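Local coordinates for beta-N-acetylhexosaminidase (Arthrobacter aurescens, PDB 3RCN), which probably hydrolyses terminal non-reducing N-acetyl-D-hexosamine residues from N-acetyl-beta-D-hexosaminides, as a glycoside hydrolase of family 20, at residues I279-S287 and E316-Q327. Numbering follows the deposited sequence.
Sequences INETVLEVS and EVPLTQWQASAQ. With SO4 (sulfate ion), chain C.
In the catalytic alpha-beta barrel of this family 20 hydrolase, the loop 279-287, leading into helix 288-304, is bound to 316-327, which follows strand 309-313 and starts at Glu316, the predicted proton donor. Three side chains of 316-327 make the direct hydrogen bonds across the contact, each to main-chain atoms of the loop. Gln321, with CG anti to the backbone N (chi1 176°) and the chain extended beyond it, presents its whole amide to Val283: OE1 accepts from Val283 N at 2.9 Å, almost straight (177°), and NE2 returns a bond to Val283 O, also 2.9 Å, from above that carbonyl's plane. Replacing this glutamine by an alanine would probably leave Val283 N and O without these mates and open a gap beside Val283 CG2. One residue on, Trp322 NE1 donates in its ring plane to Leu284 O (3.0 Å), while Val286 CG1 packs against CZ2 and Val317 CG1 sits over one ring face, near the rim. Gln327, bent at chi2 (-84°), gives NE2 to Val286 O at 2.9 Å and to a sulfate probably left from crystallisation, whereas its OE1 takes a water held by Val286 N. A second water joins Glu281 O to Gln321 N. Toward Glu316, Ile279 CG2 meets Pro318 CG at 3.8 Å, and a water lies between Asn280 O and Glu316 O. Side-chain amides and an indole thus bind main-chain groups of Val283, Leu284 and Val286 in a loop that has no strand partner in 316-327.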
ATOM      1  N   ILE A 279       2.223  12.608 -27.853  1.00 40.11           N
ATOM      2  CA  ILE A 279       3.547  13.127 -28.174  1.00 36.23           C
ATOM      3  C   ILE A 279       3.590  14.658 -28.169  1.00 40.66           C
ATOM      4  O   ILE A 279       2.756  15.330 -28.783  1.00 46.85           O
ATOM      5  CB  ILE A 279       4.073  12.552 -29.502  1.00 41.12           C
ATOM      6  CG1 ILE A 279       4.113  11.024 -29.427  1.00 40.93           C
ATOM      7  CG2 ILE A 279       5.466  13.102 -29.829  1.00 33.90           C
ATOM      8  CD1 ILE A 279       4.641  10.373 -30.686  1.00 37.84           C
ATOM      9  N   ASN A 280       4.565  15.190 -27.442  1.00 34.77           N
ATOM     10  CA  ASN A 280       4.725  16.619 -27.272  1.00 38.34           C
ATOM     11  C   ASN A 280       5.693  17.226 -28.297  1.00 48.84           C
ATOM     12  O   ASN A 280       6.834  16.777 -28.438  1.00 46.93           O
ATOM     13  CB  ASN A 280       5.240  16.900 -25.863  1.00 35.04           C
ATOM     14  CG  ASN A 280       4.835  18.260 -25.367  1.00 36.88           C
ATOM     15  OD1 ASN A 280       4.391  19.105 -26.138  1.00 45.55           O
ATOM     16  ND2 ASN A 280       4.977  18.480 -24.072  1.00 32.70           N
ATOM     17  N   GLU A 281       5.244  18.253 -29.011  1.00 47.10           N
ATOM     18  CA  GLU A 281       6.141  18.976 -29.896  1.00 43.81           C
ATOM     19  C   GLU A 281       7.070  19.877 -29.085  1.00 37.80           C
ATOM     20  O   GLU A 281       8.099  20.354 -29.577  1.00 38.97           O
ATOM     21  CB  GLU A 281       5.356  19.793 -30.925  1.00 55.28           C
ATOM     22  CG  GLU A 281       4.906  18.997 -32.145  1.00 62.98           C
ATOM     23  CD  GLU A 281       4.318  19.875 -33.248  1.00 73.37           C
ATOM     24  OE1 GLU A 281       4.372  21.121 -33.129  1.00 73.28           O
ATOM     25  OE2 GLU A 281       3.803  19.312 -34.239  1.00 79.16           O
ATOM     26  N   THR A 282       6.715  20.113 -27.831  1.00 41.98           N
ATOM     27  CA  THR A 282       7.557  20.940 -26.986  1.00 38.25           C
ATOM     28  C   THR A 282       8.651  20.104 -26.324  1.00 36.06           C
ATOM     29  O   THR A 282       8.374  19.206 -25.546  1.00 41.15           O
ATOM     30  CB  THR A 282       6.708  21.688 -25.963  1.00 31.91           C
ATOM     31  OG1 THR A 282       5.898  22.637 -26.663  1.00 36.72           O
ATOM     32  CG2 THR A 282       7.578  22.422 -24.952  1.00 31.26           C
ATOM     33  N   VAL A 283       9.901  20.415 -26.643  1.00 37.14           N
ATOM     34  CA  VAL A 283      11.021  19.600 -26.188  1.00 33.68           C
ATOM     35  C   VAL A 283      12.181  20.461 -25.710  1.00 29.50           C
ATOM     36  O   VAL A 283      12.123  21.687 -25.775  1.00 34.84           O
ATOM     37  CB  VAL A 283      11.485  18.644 -27.300  1.00 32.17           C
ATOM     38  CG1 VAL A 283      10.348  17.734 -27.690  1.00 32.67           C
ATOM     39  CG2 VAL A 283      11.948  19.416 -28.519  1.00 28.76           C
ATOM     40  N   LEU A 284      13.237  19.825 -25.225  1.00 26.17           N
ATOM     41  CA  LEU A 284      14.395  20.579 -24.768  1.00 26.09           C
ATOM     42  C   LEU A 284      15.019  21.390 -25.897  1.00 35.83           C
ATOM     43  O   LEU A 284      15.021  20.988 -27.064  1.00 36.04           O
ATOM     44  CB  LEU A 284      15.455  19.652 -24.185  1.00 30.22           C
ATOM     45  CG  LEU A 284      15.081  18.910 -22.901  1.00 42.80           C
ATOM     46  CD1 LEU A 284      16.233  18.026 -22.477  1.00 45.31           C
ATOM     47  CD2 LEU A 284      14.711  19.874 -21.783  1.00 42.64           C
ATOM     48  N   GLU A 285      15.561  22.541 -25.533  1.00 38.28           N
ATOM     49  CA  GLU A 285      16.427  23.261 -26.418  1.00 39.72           C
ATOM     50  C   GLU A 285      17.797  22.706 -26.075  1.00 44.52           C
ATOM     51  O   GLU A 285      18.279  22.898 -24.965  1.00 47.06           O
ATOM     52  CB  GLU A 285      16.367  24.753 -26.112  1.00 45.50           C
ATOM     53  CG  GLU A 285      17.376  25.570 -26.907  1.00 64.87           C
ATOM     54  CD  GLU A 285      17.260  27.067 -26.663  1.00 72.03           C
ATOM     55  OE1 GLU A 285      16.789  27.780 -27.580  1.00 70.30           O
ATOM     56  OE2 GLU A 285      17.650  27.526 -25.562  1.00 71.71           O
ATOM     57  N   VAL A 286      18.414  22.001 -27.022  1.00 40.38           N
ATOM     58  CA  VAL A 286      19.718  21.396 -26.783  1.00 42.14           C
ATOM     59  C   VAL A 286      20.831  22.436 -26.886  1.00 40.26           C
ATOM     60  O   VAL A 286      20.979  23.114 -27.900  1.00 45.78           O
ATOM     61  CB  VAL A 286      19.996  20.221 -27.733  1.00 43.66           C
ATOM     62  CG1 VAL A 286      18.856  19.226 -27.670  1.00 42.77           C
ATOM     63  CG2 VAL A 286      20.174  20.712 -29.138  1.00 52.03           C
ATOM     64  N   SER A 287      21.642  22.516 -25.841  1.00 37.83           N
ATOM     65  CA  SER A 287      22.558  23.628 -25.657  1.00 43.72           C
ATOM     66  C   SER A 287      23.403  23.343 -24.434  1.00 45.62           C
ATOM     67  O   SER A 287      23.178  22.357 -23.727  1.00 51.17           O
ATOM     68  CB  SER A 287      21.789  24.925 -25.428  1.00 42.25           C
ATOM     69  OG  SER A 287      21.107  24.879 -24.194  1.00 41.02           O
ATOM     70  N   GLU A 316      10.712   9.446 -29.262  1.00 66.45           N
ATOM     71  CA  GLU A 316       9.677  10.404 -29.654  1.00 66.44           C
ATOM     72  C   GLU A 316      10.054  11.885 -29.545  1.00 60.29           C
ATOM     73  O   GLU A 316       9.476  12.622 -28.739  1.00 60.04           O
ATOM     74  CB  GLU A 316       8.379  10.114 -28.882  1.00 67.43           C
ATOM     75  CG  GLU A 316       8.061   8.617 -28.805  1.00 79.19           C
ATOM     76  CD  GLU A 316       6.652   8.302 -28.312  1.00 90.68           C
ATOM     77  OE1 GLU A 316       5.980   9.200 -27.757  1.00 94.46           O
ATOM     78  OE2 GLU A 316       6.217   7.141 -28.484  1.00 92.42           O
ATOM     79  N   VAL A 317      11.017  12.319 -30.353  1.00 49.15           N
ATOM     80  CA  VAL A 317      11.280  13.744 -30.462  1.00 52.04           C
ATOM     81  C   VAL A 317      11.008  14.284 -31.866  1.00 52.73           C
ATOM     82  O   VAL A 317      11.791  14.053 -32.790  1.00 57.91           O
ATOM     83  CB  VAL A 317      12.713  14.102 -30.029  1.00 56.51           C
ATOM     84  CG1 VAL A 317      12.776  15.557 -29.604  1.00 57.32           C
ATOM     85  CG2 VAL A 317      13.166  13.201 -28.886  1.00 57.04           C
ATOM     86  N   PRO A 318       9.907  15.037 -32.013  1.00 48.19           N
ATOM     87  CA  PRO A 318       9.525  15.760 -33.236  1.00 45.58           C
ATOM     88  C   PRO A 318      10.552  16.839 -33.527  1.00 45.36           C
ATOM     89  O   PRO A 318      11.051  17.448 -32.586  1.00 46.26           O
ATOM     90  CB  PRO A 318       8.190  16.419 -32.853  1.00 43.28           C
ATOM     91  CG  PRO A 318       7.673  15.608 -31.711  1.00 37.95           C
ATOM     92  CD  PRO A 318       8.892  15.165 -30.954  1.00 36.84           C
ATOM     93  N   LEU A 319      10.869  17.081 -34.793  1.00 48.37           N
ATOM     94  CA  LEU A 319      11.955  18.004 -35.108  1.00 48.02           C
ATOM     95  C   LEU A 319      11.442  19.411 -35.351  1.00 51.81           C
ATOM     96  O   LEU A 319      12.223  20.329 -35.598  1.00 53.20           O
ATOM     97  CB  LEU A 319      12.704  17.538 -36.340  1.00 38.87           C
ATOM     98  CG  LEU A 319      13.249  16.117 -36.328  1.00 40.99           C
ATOM     99  CD1 LEU A 319      13.785  15.814 -37.711  1.00 44.44           C
ATOM    100  CD2 LEU A 319      14.328  15.943 -35.278  1.00 43.41           C
ATOM    101  N   THR A 320      10.125  19.571 -35.278  1.00 40.75           N
ATOM    102  CA  THR A 320       9.495  20.829 -35.626  1.00 44.57           C
ATOM    103  C   THR A 320      10.128  22.004 -34.902  1.00 39.70           C
ATOM    104  O   THR A 320      10.528  22.977 -35.532  1.00 40.26           O
ATOM    105  CB  THR A 320       8.006  20.796 -35.289  1.00 55.59           C
ATOM    106  OG1 THR A 320       7.420  19.649 -35.912  1.00 62.87           O
ATOM    107  CG2 THR A 320       7.314  22.074 -35.772  1.00 51.05           C
ATOM    108  N   GLN A 321      10.212  21.909 -33.578  1.00 36.24           N
ATOM    109  CA  GLN A 321      10.798  22.974 -32.779  1.00 32.60           C
ATOM    110  C   GLN A 321      12.231  23.276 -33.234  1.00 36.62           C
ATOM    111  O   GLN A 321      12.607  24.433 -33.419  1.00 43.83           O
ATOM    112  CB  GLN A 321      10.777  22.593 -31.303  1.00 26.40           C
ATOM    113  CG  GLN A 321      11.450  23.598 -30.361  1.00 33.63           C
ATOM    114  CD  GLN A 321      11.422  23.135 -28.898  1.00 41.88           C
ATOM    115  OE1 GLN A 321      10.370  22.743 -28.368  1.00 40.05           O
ATOM    116  NE2 GLN A 321      12.584  23.167 -28.246  1.00 39.76           N
ATOM    117  N   TRP A 322      13.021  22.230 -33.424  1.00 29.95           N
ATOM    118  CA  TRP A 322      14.432  22.396 -33.735  1.00 39.41           C
ATOM    119  C   TRP A 322      14.642  22.988 -35.124  1.00 38.70           C
ATOM    120  O   TRP A 322      15.534  23.800 -35.324  1.00 35.63           O
ATOM    121  CB  TRP A 322      15.163  21.066 -33.623  1.00 37.15           C
ATOM    122  CG  TRP A 322      15.392  20.609 -32.227  1.00 34.99           C
ATOM    123  CD1 TRP A 322      15.207  21.326 -31.079  1.00 35.90           C
ATOM    124  CD2 TRP A 322      15.857  19.314 -31.825  1.00 35.89           C
ATOM    125  NE1 TRP A 322      15.534  20.552 -29.986  1.00 34.25           N
ATOM    126  CE2 TRP A 322      15.940  19.315 -30.422  1.00 31.92           C
ATOM    127  CE3 TRP A 322      16.233  18.158 -32.523  1.00 39.49           C
ATOM    128  CZ2 TRP A 322      16.374  18.206 -29.704  1.00 36.01           C
ATOM    129  CZ3 TRP A 322      16.662  17.058 -31.811  1.00 39.60           C
ATOM    130  CH2 TRP A 322      16.727  17.089 -30.416  1.00 42.50           C
ATOM    131  N   GLN A 323      13.811  22.581 -36.072  1.00 40.61           N
ATOM    132  CA  GLN A 323      13.900  23.090 -37.428  1.00 43.84           C
ATOM    133  C   GLN A 323      13.579  24.581 -37.492  1.00 49.70           C
ATOM    134  O   GLN A 323      14.097  25.302 -38.350  1.00 58.21           O
ATOM    135  CB  GLN A 323      12.964  22.314 -38.347  1.00 38.11           C
ATOM    136  CG  GLN A 323      13.409  20.897 -38.604  1.00 48.92           C
ATOM    137  CD  GLN A 323      12.332  20.087 -39.283  1.00 62.74           C
ATOM    138  OE1 GLN A 323      11.228  20.581 -39.516  1.00 69.60           O
ATOM    139  NE2 GLN A 323      12.640  18.836 -39.604  1.00 65.02           N
ATOM    140  N   ALA A 324      12.722  25.042 -36.589  1.00 36.30           N
ATOM    141  CA  ALA A 324      12.317  26.438 -36.586  1.00 37.75           C
ATOM    142  C   ALA A 324      13.171  27.279 -35.637  1.00 40.63           C
ATOM    143  O   ALA A 324      12.933  28.471 -35.464  1.00 45.72           O
ATOM    144  CB  ALA A 324      10.827  26.556 -36.220  1.00 31.43           C
ATOM    145  N   SER A 325      14.156  26.651 -35.008  1.00 39.70           N
ATOM    146  CA  SER A 325      14.918  27.303 -33.946  1.00 37.09           C
ATOM    147  C   SER A 325      16.222  27.944 -34.434  1.00 43.02           C
ATOM    148  O   SER A 325      17.149  27.240 -34.833  1.00 44.86           O
ATOM    149  CB  SER A 325      15.233  26.276 -32.865  1.00 36.20           C
ATOM    150  OG  SER A 325      15.980  26.852 -31.817  1.00 36.88           O
ATOM    151  N   ALA A 326      16.306  29.271 -34.381  1.00 40.50           N
ATOM    152  CA  ALA A 326      17.557  29.945 -34.708  1.00 45.57           C
ATOM    153  C   ALA A 326      18.710  29.397 -33.862  1.00 48.26           C
ATOM    154  O   ALA A 326      19.838  29.293 -34.344  1.00 51.50           O
ATOM    155  CB  ALA A 326      17.436  31.457 -34.541  1.00 41.81           C
ATOM    156  N   GLN A 327      18.430  29.032 -32.611  1.00 38.53           N
ATOM    157  CA  GLN A 327      19.484  28.521 -31.726  1.00 37.25           C
ATOM    158  C   GLN A 327      19.942  27.129 -32.133  1.00 35.01           C
ATOM    159  O   GLN A 327      21.121  26.802 -32.058  1.00 34.82           O
ATOM    160  CB  GLN A 327      19.011  28.492 -30.268  1.00 29.35           C
ATOM    161  CG  GLN A 327      20.057  27.991 -29.264  1.00 28.06           C
ATOM    162  CD  GLN A 327      20.119  26.469 -29.137  1.00 33.93           C
ATOM    163  OE1 GLN A 327      19.190  25.754 -29.531  1.00 34.78           O
ATOM    164  NE2 GLN A 327      21.230  25.964 -28.592  1.00 30.32           N
TER
HETATM  165  S   SO4 C 553      24.945  27.043 -26.889  1.00 68.92           S
HETATM  166  O1  SO4 C 553      24.618  27.931 -25.769  1.00 68.43           O
HETATM  167  O2  SO4 C 553      24.941  25.655 -26.437  1.00 71.20           O
HETATM  168  O3  SO4 C 553      23.961  27.197 -27.960  1.00 55.48           O
HETATM  169  O4  SO4 C 553      26.274  27.379 -27.390  1.00 75.68           O
HETATM  170  O   HOH W   1       8.390  14.737 -26.691  1.00 46.23           O
HETATM  171  O   HOH W   2       9.144  19.700 -32.109  1.00 34.21           O
HETATM  172  O   HOH W   3      17.732  23.139 -29.477  1.00 51.46           O